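Local coordinates for protein 6-phospho-beta-d glycosidase (Streptococcus pyogenes, PDB 5FOO) that probably hydrolyses the beta-glycosidic bond of 6-phospho-beta-D-glucosides, as a family 1 glycoside hydrolase, at residues Val162-Met167 with Gly220-Leu225; Leu294-Tyr299 with Ile360-Ser365. The protein carries 1 engineered substitution. All coordinates share one frame; numbering follows the deposited sequence.

Contact 1. Residues Val162-Met167 with Gly220-Leu225. With JAZ (6-phosphocyclophellitol), chain G.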
loop_
_atom_site.group_PDB
_atom_site.type_symbol
_atom_site.label_atom_id
_atom_site.label_comp_id
_atom_site.label_asym_id
_atom_site.label_seq_id
_atom_site.Cartn_x
_atom_site.Cartn_y
_atom_site.Cartn_z
ATOM N N VAL A 162 0.349 7.325 -6.434
ATOM C CA VAL A 162 1.680 7.205 -6.999
ATOM C C VAL A 162 2.412 5.943 -6.443
ATOM O O VAL A 162 2.975 5.190 -7.217
ATOM C CB VAL A 162 2.558 8.467 -6.792
ATOM C CG1 VAL A 162 3.940 8.237 -7.444
ATOM C CG2 VAL A 162 1.944 9.707 -7.454
ATOM N N HIS A 163 2.397 5.750 -5.120
ATOM C CA HIS A 163 2.994 4.582 -4.497
ATOM C C HIS A 163 2.028 3.968 -3.491
ATOM O O HIS A 163 1.171 4.653 -2.903
ATOM C CB HIS A 163 4.219 4.960 -3.658
ATOM C CG HIS A 163 5.274 5.768 -4.355
ATOM N ND1 HIS A 163 6.081 5.246 -5.321
ATOM C CD2 HIS A 163 5.714 7.013 -4.144
ATOM C CE1 HIS A 163 6.956 6.144 -5.719
ATOM N NE2 HIS A 163 6.743 7.236 -5.027
ATOM N N ASN A 164 2.214 2.673 -3.251
ATOM C CA ASN A 164 1.789 2.056 -2.028
ATOM C C ASN A 164 2.960 1.986 -1.053
ATOM O O ASN A 164 3.989 1.369 -1.358
ATOM C CB ASN A 164 1.304 0.643 -2.307
ATOM C CG ASN A 164 0.912 -0.080 -1.039
ATOM O OD1 ASN A 164 -0.207 0.071 -0.541
ATOM N ND2 ASN A 164 1.834 -0.858 -0.503
ATOM N N GLU A 165 2.795 2.606 0.089
ATOM C CA GLU A 165 3.720 2.517 1.228
ATOM C C GLU A 165 5.193 2.591 0.860
ATOM O O GLU A 165 5.958 1.597 0.979
ATOM C CB GLU A 165 3.446 1.275 2.067
ATOM C CG GLU A 165 2.061 1.164 2.633
ATOM C CD GLU A 165 1.746 -0.290 3.144
ATOM O OE1 GLU A 165 1.805 -1.379 2.405
ATOM O OE2 GLU A 165 1.386 -0.324 4.318
ATOM N N PRO A 166 5.600 3.771 0.406
ATOM C CA PRO A 166 6.947 3.937 0.058
ATOM C C PRO A 166 7.935 3.683 1.194
ATOM O O PRO A 166 9.039 3.177 0.903
ATOM C CB PRO A 166 7.003 5.346 -0.488
ATOM C CG PRO A 166 5.925 6.057 0.197
ATOM C CD PRO A 166 4.843 5.013 0.212
ATOM N N MET A 167 7.555 3.905 2.450
ATOM C CA MET A 167 8.506 3.569 3.562
ATOM C C MET A 167 8.727 2.059 3.705
ATOM O O MET A 167 9.727 1.635 4.226
ATOM C CB MET A 167 8.045 4.152 4.920
ATOM C CG MET A 167 9.075 3.940 6.088
ATOM S SD MET A 167 10.671 4.627 5.635
ATOM C CE MET A 167 10.418 6.298 6.129
ATOM N N GLY A 220 -3.007 11.150 -5.504
ATOM C CA GLY A 220 -2.483 11.112 -4.173
ATOM C C GLY A 220 -1.435 10.059 -4.046
ATOM O O GLY A 220 -0.774 9.697 -5.028
ATOM N N THR A 221 -1.225 9.628 -2.803
ATOM C CA THR A 221 -0.303 8.527 -2.518
ATOM C C THR A 221 -0.910 7.713 -1.394
ATOM O O THR A 221 -1.880 8.147 -0.797
ATOM C CB THR A 221 1.132 9.042 -2.252
ATOM O OG1 THR A 221 2.038 7.934 -2.289
ATOM C CG2 THR A 221 1.221 9.771 -0.876
ATOM N N ILE A 222 -0.402 6.498 -1.161
ATOM C CA ILE A 222 -0.918 5.612 -0.126
ATOM C C ILE A 222 0.158 5.445 0.927
ATOM O O ILE A 222 1.239 4.902 0.662
ATOM C CB ILE A 222 -1.363 4.259 -0.708
ATOM C CG1 ILE A 222 -2.492 4.427 -1.742
ATOM C CG2 ILE A 222 -1.825 3.309 0.384
ATOM C CD1 ILE A 222 -2.602 3.251 -2.686
ATOM N N LEU A 223 -0.150 5.888 2.123
ATOM C CA LEU A 223 0.812 5.994 3.197
ATOM C C LEU A 223 0.317 5.256 4.432
ATOM O O LEU A 223 -0.753 4.697 4.389
ATOM C CB LEU A 223 1.123 7.447 3.519
ATOM C CG LEU A 223 1.655 8.304 2.398
ATOM C CD1 LEU A 223 1.944 9.693 2.909
ATOM C CD2 LEU A 223 2.898 7.734 1.741
ATOM N N ASN A 224 1.164 5.164 5.473
ATOM C CA ASN A 224 0.801 4.656 6.831
ATOM C C ASN A 224 0.763 5.822 7.800
ATOM O O ASN A 224 1.672 6.700 7.841
ATOM C CB ASN A 224 1.821 3.657 7.330
ATOM C CG ASN A 224 1.485 2.200 6.938
ATOM O OD1 ASN A 224 0.753 1.491 7.675
ATOM N ND2 ASN A 224 2.075 1.718 5.808
ATOM N N LEU A 225 -0.293 5.888 8.579
ATOM C CA LEU A 225 -0.293 6.834 9.667
ATOM C C LEU A 225 -0.458 6.057 11.000
ATOM O O LEU A 225 -0.885 6.618 12.000
ATOM C CB LEU A 225 -1.377 7.883 9.414
ATOM C CG LEU A 225 -1.332 9.334 9.896
ATOM C CD1 LEU A 225 -0.021 10.068 9.709
ATOM C CD2 LEU A 225 -2.423 10.073 9.155
HETATM C C2 JAZ G . 0.157 -7.054 1.650
HETATM C C3 JAZ G . -0.113 -5.790 0.805
HETATM C C4 JAZ G . 0.322 -4.538 1.558
HETATM C C5 JAZ G . -0.378 -4.390 2.902
HETATM C C6 JAZ G . -0.237 -5.658 3.716
HETATM C C7 JAZ G . -0.649 -6.906 2.935
HETATM C C8 JAZ G . -0.648 -8.161 3.804
HETATM O O9 JAZ G . 0.692 -8.376 4.237
HETATM P P10 JAZ G . 1.190 -9.863 4.493
HETATM O O11 JAZ G . 2.620 -9.695 4.870
HETATM O O12 JAZ G . 0.826 -10.754 3.380
HETATM O O13 JAZ G . 0.391 -10.358 5.618
HETATM O O14 JAZ G . 1.101 -5.761 4.220
HETATM O O15 JAZ G . -0.314 -8.227 0.977
HETATM O O16 JAZ G . 0.655 -5.912 -0.366
HETATM O O17 JAZ G . 0.098 -3.389 0.758
#
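Glu165 OE2 takes an N-H from Asn224 ND2 at 2.6 Å, on the anti side of the carboxylate, with the carboxylate and amide planes only 20° apart; Tyr299 OH is a second hydrogen-bonding partner of the same oxygen. Glu165 OE1 accepts from the neighbouring Asn164 ND2 at 3.0 Å and from hydroxyl O17 of the bound 6-phosphocyclophellitol at 3.1 Å. Asn164 ND2 also donates weakly to O17, so both side chains hold one ligand hydroxyl. Asn164 reaches this position with CG anti to the backbone N (chi1 177°), while its OD1, hydrogen-bonded to Asn297 ND2, also lies 3.7 Å from Ile222 CG2. The backbone pairs in parallel with strand 218-224 of the barrel at Asn164 and Ile222. His163 O accepts from Ile222 N at 3.0 Å, and Ile222 O accepts from Glu165 N at 2.8 Å, directly before helix 166-174. Pro166 opens that helix, crossing Leu223 at about a right angle and setting CD 3.7 Å from Leu223 CD2. The His163 ring is held by His118 at ND1 and Leu196 O at NE2. The Asn-Glu-Pro sequence at the end of this barrel strand matches the family 1 signature whose glutamate acts as acid/base in relatives. With two partners on each oxygen, the Glu165 carboxylate is restrained in rotation and held beside the ligand carbocycle.

Contact 2. Residues Leu294-Tyr299 with Ile360-Ser365. With JAZ (6-phosphocyclophellitol), chain G.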
loop_
_atom_site.group_PDB
_atom_site.type_symbol
_atom_site.label_atom_id
_atom_site.label_comp_id
_atom_site.label_asym_id
_atom_site.label_seq_id
_atom_site.Cartn_x
_atom_site.Cartn_y
_atom_site.Cartn_z
ATOM N N LEU A 294 -5.413 11.221 0.199
ATOM C CA LEU A 294 -4.531 10.118 0.614
ATOM C C LEU A 294 -5.281 8.843 0.737
ATOM O O LEU A 294 -6.478 8.818 1.108
ATOM C CB LEU A 294 -3.911 10.369 1.966
ATOM C CG LEU A 294 -2.824 11.441 2.001
ATOM C CD1 LEU A 294 -2.586 11.807 3.454
ATOM C CD2 LEU A 294 -1.532 11.079 1.286
ATOM N N GLY A 295 -4.560 7.771 0.486
ATOM C CA GLY A 295 -4.947 6.505 1.070
ATOM C C GLY A 295 -4.082 6.260 2.276
ATOM O O GLY A 295 -2.859 6.542 2.251
ATOM N N LEU A 296 -4.711 5.776 3.329
ATOM C CA LEU A 296 -4.036 5.438 4.553
ATOM C C LEU A 296 -4.278 3.981 4.849
ATOM O O LEU A 296 -5.412 3.556 4.886
ATOM C CB LEU A 296 -4.525 6.275 5.725
ATOM C CG LEU A 296 -4.185 7.736 5.534
ATOM C CD1 LEU A 296 -4.615 8.481 6.775
ATOM C CD2 LEU A 296 -2.699 7.989 5.282
ATOM N N ASN A 297 -3.195 3.220 4.992
ATOM C CA ASN A 297 -3.243 1.780 5.252
ATOM C C ASN A 297 -3.149 1.518 6.734
ATOM O O ASN A 297 -2.349 2.134 7.441
ATOM C CB ASN A 297 -2.136 0.989 4.530
ATOM C CG ASN A 297 -2.267 1.004 3.005
ATOM O OD1 ASN A 297 -3.328 1.268 2.420
ATOM N ND2 ASN A 297 -1.179 0.724 2.353
ATOM N N PHE A 298 -4.011 0.626 7.204
ATOM C CA PHE A 298 -3.921 0.135 8.574
ATOM C C PHE A 298 -4.298 -1.345 8.719
ATOM O O PHE A 298 -5.428 -1.749 8.445
ATOM C CB PHE A 298 -4.803 0.944 9.548
ATOM C CG PHE A 298 -4.680 0.445 10.910
ATOM C CD1 PHE A 298 -3.559 0.776 11.656
ATOM C CD2 PHE A 298 -5.583 -0.463 11.394
ATOM C CE1 PHE A 298 -3.393 0.239 12.912
ATOM C CE2 PHE A 298 -5.445 -1.001 12.631
ATOM C CZ PHE A 298 -4.331 -0.680 13.390
ATOM N N TYR A 299 -3.365 -2.135 9.214
ATOM C CA TYR A 299 -3.658 -3.572 9.441
ATOM C C TYR A 299 -2.956 -4.184 10.679
ATOM O O TYR A 299 -3.310 -5.278 11.076
ATOM C CB TYR A 299 -3.334 -4.387 8.181
ATOM C CG TYR A 299 -2.014 -4.017 7.602
ATOM C CD1 TYR A 299 -1.905 -2.932 6.733
ATOM C CD2 TYR A 299 -0.836 -4.702 7.956
ATOM C CE1 TYR A 299 -0.667 -2.542 6.222
ATOM C CE2 TYR A 299 0.391 -4.303 7.431
ATOM C CZ TYR A 299 0.461 -3.225 6.582
ATOM O OH TYR A 299 1.637 -2.806 6.023
ATOM N N ILE A 360 -7.614 17.112 5.122
ATOM C CA ILE A 360 -7.791 16.776 3.728
ATOM C C ILE A 360 -8.513 15.406 3.483
ATOM O O ILE A 360 -8.582 14.534 4.369
ATOM C CB ILE A 360 -6.488 16.740 2.937
ATOM C CG1 ILE A 360 -5.534 15.690 3.460
ATOM C CG2 ILE A 360 -5.817 18.115 2.882
ATOM C CD1 ILE A 360 -4.512 15.360 2.403
ATOM N N PRO A 361 -9.004 15.201 2.258
ATOM C CA PRO A 361 -9.682 13.900 2.082
ATOM C C PRO A 361 -8.753 12.692 2.144
ATOM O O PRO A 361 -7.620 12.742 1.636
ATOM C CB PRO A 361 -10.377 14.021 0.713
ATOM C CG PRO A 361 -10.324 15.499 0.356
ATOM C CD PRO A 361 -9.178 16.104 1.101
ATOM N N TRP A 362 -9.255 11.612 2.741
ATOM C CA TRP A 362 -8.500 10.354 2.809
ATOM C C TRP A 362 -9.463 9.193 2.896
ATOM O O TRP A 362 -10.605 9.377 3.300
ATOM C CB TRP A 362 -7.552 10.388 4.028
ATOM C CG TRP A 362 -8.280 10.376 5.343
ATOM C CD1 TRP A 362 -8.851 11.461 5.962
ATOM C CD2 TRP A 362 -8.523 9.253 6.205
ATOM N NE1 TRP A 362 -9.437 11.076 7.144
ATOM C CE2 TRP A 362 -9.252 9.733 7.321
ATOM C CE3 TRP A 362 -8.205 7.885 6.147
ATOM C CZ2 TRP A 362 -9.665 8.898 8.365
ATOM C CZ3 TRP A 362 -8.617 7.059 7.178
ATOM C CH2 TRP A 362 -9.333 7.574 8.278
ATOM N N PHE A 363 -9.023 8.016 2.474
ATOM C CA PHE A 363 -9.741 6.769 2.750
ATOM C C PHE A 363 -8.849 5.641 3.319
ATOM O O PHE A 363 -7.633 5.635 3.147
ATOM C CB PHE A 363 -10.475 6.279 1.520
ATOM C CG PHE A 363 -9.626 5.596 0.501
ATOM C CD1 PHE A 363 -8.618 6.264 -0.160
ATOM C CD2 PHE A 363 -9.886 4.251 0.132
ATOM C CE1 PHE A 363 -7.907 5.623 -1.143
ATOM C CE2 PHE A 363 -9.144 3.625 -0.829
ATOM C CZ PHE A 363 -8.172 4.326 -1.492
ATOM N N LEU A 364 -9.466 4.703 4.014
ATOM C CA LEU A 364 -8.718 3.618 4.615
ATOM C C LEU A 364 -8.543 2.614 3.524
ATOM O O LEU A 364 -9.467 1.867 3.184
ATOM C CB LEU A 364 -9.462 3.038 5.786
ATOM C CG LEU A 364 -8.778 1.932 6.601
ATOM C CD1 LEU A 364 -7.393 2.342 7.031
ATOM C CD2 LEU A 364 -9.618 1.650 7.838
ATOM N N SER A 365 -7.336 2.587 2.979
ATOM C CA SER A 365 -7.068 1.984 1.676
ATOM C C SER A 365 -6.644 0.531 1.726
ATOM O O SER A 365 -6.578 -0.135 0.648
ATOM C CB SER A 365 -6.013 2.836 0.920
ATOM O OG SER A 365 -5.002 3.284 1.836
HETATM C C2 JAZ G . 0.157 -7.054 1.650
HETATM C C3 JAZ G . -0.113 -5.790 0.805
HETATM C C4 JAZ G . 0.322 -4.538 1.558
HETATM C C5 JAZ G . -0.378 -4.390 2.902
HETATM C C6 JAZ G . -0.237 -5.658 3.716
HETATM C C7 JAZ G . -0.649 -6.906 2.935
HETATM C C8 JAZ G . -0.648 -8.161 3.804
HETATM O O9 JAZ G . 0.692 -8.376 4.237
HETATM P P10 JAZ G . 1.190 -9.863 4.493
HETATM O O11 JAZ G . 2.620 -9.695 4.870
HETATM O O12 JAZ G . 0.826 -10.754 3.380
HETATM O O13 JAZ G . 0.391 -10.358 5.618
HETATM O O14 JAZ G . 1.101 -5.761 4.220
HETATM O O15 JAZ G . -0.314 -8.227 0.977
HETATM O O16 JAZ G . 0.655 -5.912 -0.366
HETATM O O17 JAZ G . 0.098 -3.389 0.758
#
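Leu296 CD1 packs against the six-membered part of the Trp362 indole, 3.7 Å from CE3, the two side chains crossing at about a right angle. With CG between the backbone N and the carbonyl carbon (chi1 67°), the Trp362 indole lies on the same side of the sheet as Leu296. On that side too, Leu294 meets Trp362 CB to CB, and its CD1 lies 4.2 Å from Ile360 CD1; Leu364 CD1 fits against Phe298 CB at 3.9 Å. Met353 of helix 344-356 covers Leu296, Ile360 and Trp362. Strands 293-297 and 362-367 are neighbouring parallel staves of the eight-stranded (beta/alpha)8 barrel, with Leu294, Leu296, Trp362 and Leu364 on the face turned to the surrounding helices. Their short segments are inclined at 36°, and the ladder runs from Leu294 N to Pro361 O, Phe363 N to Leu294 O, Leu296 N to Phe363 O (2.9 Å, nearly straight at 172°) and Ser365 N to Leu296 O. On the opposite, inner face Gly295 CA lies 3.8 Å from Phe363 CE1, and the Phe363 ring joins Trp9, Phe411 and His414 in the barrel interior. Nearer the C-terminal end, Ser365 OG donates to Asn297 OD1 at 2.7 Å, coming from above the amide carbonyl plane. Ser365 CB also lies over one face of the Phe363 ring. Beyond the strand, Tyr299 lays one ring face against 6-phosphocyclophellitol, with C6 3.8 Å above its plane.

Contacts 1 and 2, whose centres lie 9 Å apart, follow one another in the chain and share one barrel sheet, since strands 218-224 and 293-297 are neighbours in it. Probable hydrogen bonds join them: Leu223 N to Gly295 O at 2.8 Å and Asn297 N to Leu223 O at 2.9 Å. The Asn297 side chain bridges the two, because its ND2 is hydrogen-bonded to Asn164 OD1 while its OD1 is engaged in contact 2. Both contacts reach the 6-phosphocyclophellitol: contact 1 meets hydroxyl O17 through polar groups, contact 2 the sugar-like ring through an aromatic face. Gln18, His119, Lys337, Trp424 and Tyr432 supply further hydrogen bonds to the ligand.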